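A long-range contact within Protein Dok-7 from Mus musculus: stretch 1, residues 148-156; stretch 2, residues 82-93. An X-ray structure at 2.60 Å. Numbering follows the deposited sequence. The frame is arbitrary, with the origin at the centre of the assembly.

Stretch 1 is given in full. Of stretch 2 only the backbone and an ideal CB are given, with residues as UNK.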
# COMPACT_ATOMS: atom_id res chain seq x y z
N ILE B 148 -16.14 -4.18 -23.20
CA ILE B 148 -16.94 -4.52 -22.05
C ILE B 148 -17.13 -6.03 -22.13
O ILE B 148 -17.58 -6.52 -23.17
CB ILE B 148 -18.29 -3.78 -22.04
CG1 ILE B 148 -18.06 -2.26 -21.99
CG2 ILE B 148 -19.13 -4.22 -20.84
CD1 ILE B 148 -19.20 -1.42 -22.57
N PRO B 149 -16.74 -6.77 -21.07
CA PRO B 149 -16.08 -6.25 -19.87
C PRO B 149 -14.62 -5.89 -20.15
O PRO B 149 -13.96 -6.60 -20.91
CB PRO B 149 -16.18 -7.41 -18.87
CG PRO B 149 -16.25 -8.64 -19.72
CD PRO B 149 -16.92 -8.24 -21.02
N PRO B 150 -14.11 -4.80 -19.56
CA PRO B 150 -12.76 -4.32 -19.88
C PRO B 150 -11.67 -5.37 -19.68
O PRO B 150 -11.65 -6.06 -18.67
CB PRO B 150 -12.56 -3.15 -18.91
CG PRO B 150 -13.92 -2.71 -18.56
CD PRO B 150 -14.76 -3.94 -18.55
N THR B 151 -10.79 -5.48 -20.68
CA THR B 151 -9.61 -6.34 -20.59
C THR B 151 -8.35 -5.50 -20.80
O THR B 151 -8.36 -4.54 -21.57
CB THR B 151 -9.63 -7.50 -21.61
OG1 THR B 151 -9.74 -6.97 -22.93
CG2 THR B 151 -10.81 -8.43 -21.34
N VAL B 152 -7.27 -5.88 -20.13
CA VAL B 152 -6.00 -5.16 -20.18
C VAL B 152 -5.24 -5.53 -21.44
O VAL B 152 -4.93 -6.71 -21.66
CB VAL B 152 -5.15 -5.44 -18.91
CG1 VAL B 152 -3.71 -4.93 -19.06
CG2 VAL B 152 -5.81 -4.83 -17.68
N MSE B 153 -4.94 -4.53 -22.26
CA MSE B 153 -4.25 -4.72 -23.54
C MSE B 153 -2.82 -4.16 -23.57
O MSE B 153 -2.10 -4.35 -24.54
CB MSE B 153 -5.06 -4.08 -24.67
CG MSE B 153 -5.45 -2.64 -24.40
SE MSE B 153 -5.63 -1.59 -26.03
CE MSE B 153 -6.52 -0.05 -25.26
N GLY B 154 -2.44 -3.46 -22.51
CA GLY B 154 -1.11 -2.87 -22.40
C GLY B 154 -0.85 -2.45 -20.97
O GLY B 154 -1.72 -1.87 -20.33
N GLN B 155 0.35 -2.77 -20.47
CA GLN B 155 0.71 -2.47 -19.08
C GLN B 155 2.18 -2.07 -18.91
O GLN B 155 3.07 -2.68 -19.49
CB GLN B 155 0.38 -3.65 -18.16
CG GLN B 155 1.11 -4.95 -18.51
CD GLN B 155 0.80 -6.08 -17.53
OE1 GLN B 155 0.25 -7.11 -17.92
NE2 GLN B 155 1.14 -5.88 -16.27
N TRP B 156 2.41 -1.04 -18.10
CA TRP B 156 3.76 -0.53 -17.82
C TRP B 156 3.85 -0.13 -16.36
O TRP B 156 2.88 0.37 -15.79
CB TRP B 156 4.07 0.70 -18.68
CG TRP B 156 3.89 0.53 -20.18
CD1 TRP B 156 4.87 0.27 -21.09
CD2 TRP B 156 2.67 0.62 -20.93
NE1 TRP B 156 4.34 0.19 -22.36
CE2 TRP B 156 2.99 0.40 -22.29
CE3 TRP B 156 1.34 0.87 -20.58
CZ2 TRP B 156 2.03 0.40 -23.30
CZ3 TRP B 156 0.38 0.88 -21.59
CH2 TRP B 156 0.73 0.64 -22.93
N UNK B 82 -20.35 -0.86 -12.40
CA UNK B 82 -18.98 -0.44 -12.17
C UNK B 82 -18.04 -1.60 -12.46
O UNK B 82 -18.31 -2.75 -12.10
CB UNK B 82 -18.80 0.06 -10.74
N UNK B 83 -16.95 -1.30 -13.15
CA UNK B 83 -15.95 -2.29 -13.45
C UNK B 83 -14.75 -2.08 -12.54
O UNK B 83 -14.19 -0.98 -12.48
CB UNK B 83 -15.54 -2.23 -14.92
N UNK B 84 -14.39 -3.13 -11.80
CA UNK B 84 -13.09 -3.21 -11.15
C UNK B 84 -12.20 -3.98 -12.11
O UNK B 84 -12.36 -5.19 -12.29
CB UNK B 84 -13.17 -3.88 -9.78
N UNK B 85 -11.29 -3.25 -12.74
CA UNK B 85 -10.40 -3.82 -13.75
C UNK B 85 -9.15 -4.38 -13.09
O UNK B 85 -8.48 -3.70 -12.32
CB UNK B 85 -10.02 -2.77 -14.80
N UNK B 86 -8.84 -5.63 -13.41
CA UNK B 86 -7.68 -6.30 -12.87
C UNK B 86 -6.84 -6.87 -13.99
O UNK B 86 -7.33 -7.06 -15.11
CB UNK B 86 -8.09 -7.40 -11.89
N UNK B 87 -5.56 -7.15 -13.71
CA UNK B 87 -4.68 -7.77 -14.69
C UNK B 87 -5.26 -9.08 -15.21
O UNK B 87 -5.22 -9.35 -16.41
CB UNK B 87 -3.30 -8.01 -14.08
N UNK B 88 -5.84 -9.87 -14.30
CA UNK B 88 -6.48 -11.14 -14.64
C UNK B 88 -7.88 -10.95 -15.22
O UNK B 88 -8.12 -11.25 -16.39
CB UNK B 88 -6.55 -12.03 -13.40
N UNK B 89 -8.79 -10.43 -14.40
CA UNK B 89 -10.21 -10.37 -14.75
C UNK B 89 -10.84 -9.03 -14.41
O UNK B 89 -10.28 -8.25 -13.64
CB UNK B 89 -10.97 -11.49 -14.04
N UNK B 90 -12.01 -8.76 -14.98
CA UNK B 90 -12.82 -7.62 -14.59
C UNK B 90 -13.97 -8.10 -13.72
O UNK B 90 -14.58 -9.13 -13.99
CB UNK B 90 -13.34 -6.87 -15.82
N UNK B 91 -14.26 -7.35 -12.66
CA UNK B 91 -15.38 -7.65 -11.77
C UNK B 91 -16.47 -6.62 -12.00
O UNK B 91 -16.25 -5.43 -11.78
CB UNK B 91 -14.94 -7.66 -10.30
N UNK B 92 -17.64 -7.08 -12.43
CA UNK B 92 -18.75 -6.17 -12.76
C UNK B 92 -19.76 -6.06 -11.62
O UNK B 92 -20.33 -7.05 -11.18
CB UNK B 92 -19.46 -6.64 -14.03
N UNK B 93 -19.94 -4.83 -11.14
CA UNK B 93 -20.90 -4.53 -10.08
C UNK B 93 -22.16 -3.91 -10.67
O UNK B 93 -22.08 -3.09 -11.58
CB UNK B 93 -20.28 -3.59 -9.04

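The backbone of stretch 2 folds back on itself as a hairpin, with paired strands at 82-86 and 90-93, and stretch 1 lies across one face of it. No hydrogen bond joins the two stretches, so the contact rests on side-chain packing, and alternation along each strand decides which positions take part.

Position 82 has extended backbone angles and its CB lies beyond the reach of stretch 1, which therefore sets no preference. It is Leu82, whose N and O both pair with the backbone of position 93.

At position 83 the CB points toward stretch 1 and already stands 4.0 Å from Pro150 CG. A small apolar residue suits so short a gap, although a longer chain might turn aside. Ala83 meets the proline ring with its methyl group alone.

Position 84 points away, and its extended backbone would accept many residues, beta-branched ones included. It is Ile84, bonded through N and O to the backbone of position 91.

Position 85 again points toward stretch 1, but its CB is 4.8 Å from Pro150 CB, leaving room for further carbon atoms. Pro150 and Val152 offer only apolar side-chain surface here, so valine, isoleucine, leucine or methionine would be reasonable. The residue is Ile85, and its branching serves both neighbours: CG1 lies 3.9 Å from Pro150 CB, while CG2 lies 4.0 Å from Val152 CG2.

At position 86 the CB turns away, so it is the backbone that meets stretch 1, its O lying 3.7 Å from Val152 CG2. The side chain is little constrained from this side; it is Cys86.

Position 87 begins the turn, with phi/psi of -55/-41°. Its CB points sideways, 5.4 Å from Val152 CG2 and 5.3 Å from Gln155 OE1. A long side chain could reach either an apolar or an amide partner, so leucine, methionine, lysine or glutamine would all be plausible. Leu87, with chi1 m and chi2 t, brings its end nearer: CD2 lies 4.4 Å from Val152 CG1 and 3.4 Å from Gln155 NE2, a contact without a hydrogen bond.

Positions 88 and 89 carry the turn and point away from stretch 1, where polar residues are easily accommodated. They are Ser88 and Gln89.

Position 90 points toward stretch 1 at close quarters, its CB 3.4 Å from Pro150 O and 4.2 Å from Pro149 CB. Such tight spacing favours a small residue. Ala90 fits, its CB also lying 4.3 Å from Pro150 CD.

Position 91 points away and would suit many strand residues; it is Val91.

Position 92 points toward stretch 1, yet nothing there comes within 5.5 Å of its CB. A long apolar chain could bridge that space to the two prolines. Met92, modelled as selenomethionine, does so with all three chi angles m, placing SE 4.1 Å from both Pro149 CB and Pro150 CD.

Position 93 is out of reach, leaving its side chain unspecified by this contact; it is Leu93.

Stretch 2, residues 82-93: LAIICLSQAVML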
# COMPACT_ATOMS: atom_id res chain seq x y z
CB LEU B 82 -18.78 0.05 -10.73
CG LEU B 82 -17.39 0.51 -10.30
CD1 LEU B 82 -16.93 1.76 -11.07
CD2 LEU B 82 -17.35 0.77 -8.79
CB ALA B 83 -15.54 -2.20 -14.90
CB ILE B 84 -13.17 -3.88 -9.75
CG1 ILE B 84 -13.86 -2.94 -8.76
CG2 ILE B 84 -11.79 -4.25 -9.22
CD1 ILE B 84 -14.51 -3.64 -7.58
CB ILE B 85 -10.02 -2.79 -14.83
CG1 ILE B 85 -11.28 -2.14 -15.41
CG2 ILE B 85 -9.18 -3.44 -15.94
CD1 ILE B 85 -11.05 -0.78 -16.00
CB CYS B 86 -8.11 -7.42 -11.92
SG CYS B 86 -9.20 -6.87 -10.60
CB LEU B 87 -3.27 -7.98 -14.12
CG LEU B 87 -2.48 -6.70 -13.84
CD1 LEU B 87 -1.26 -6.99 -12.97
CD2 LEU B 87 -2.08 -6.00 -15.14
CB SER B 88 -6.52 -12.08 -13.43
OG SER B 88 -6.97 -11.41 -12.26
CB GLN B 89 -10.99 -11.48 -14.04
CG GLN B 89 -11.35 -11.20 -12.56
CD GLN B 89 -10.29 -11.65 -11.56
OE1 GLN B 89 -10.13 -11.06 -10.48
NE2 GLN B 89 -9.56 -12.71 -11.90
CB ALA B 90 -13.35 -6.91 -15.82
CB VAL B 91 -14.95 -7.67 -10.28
CG1 VAL B 91 -16.17 -7.83 -9.37
CG2 VAL B 91 -13.95 -8.79 -10.03
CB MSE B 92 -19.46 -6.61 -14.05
CG MSE B 92 -18.56 -6.73 -15.28
SE MSE B 92 -17.51 -5.13 -15.69
CE MSE B 92 -18.94 -3.87 -16.10
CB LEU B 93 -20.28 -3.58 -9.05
CG LEU B 93 -19.01 -3.97 -8.28
CD1 LEU B 93 -18.68 -2.91 -7.23
CD2 LEU B 93 -19.15 -5.33 -7.62
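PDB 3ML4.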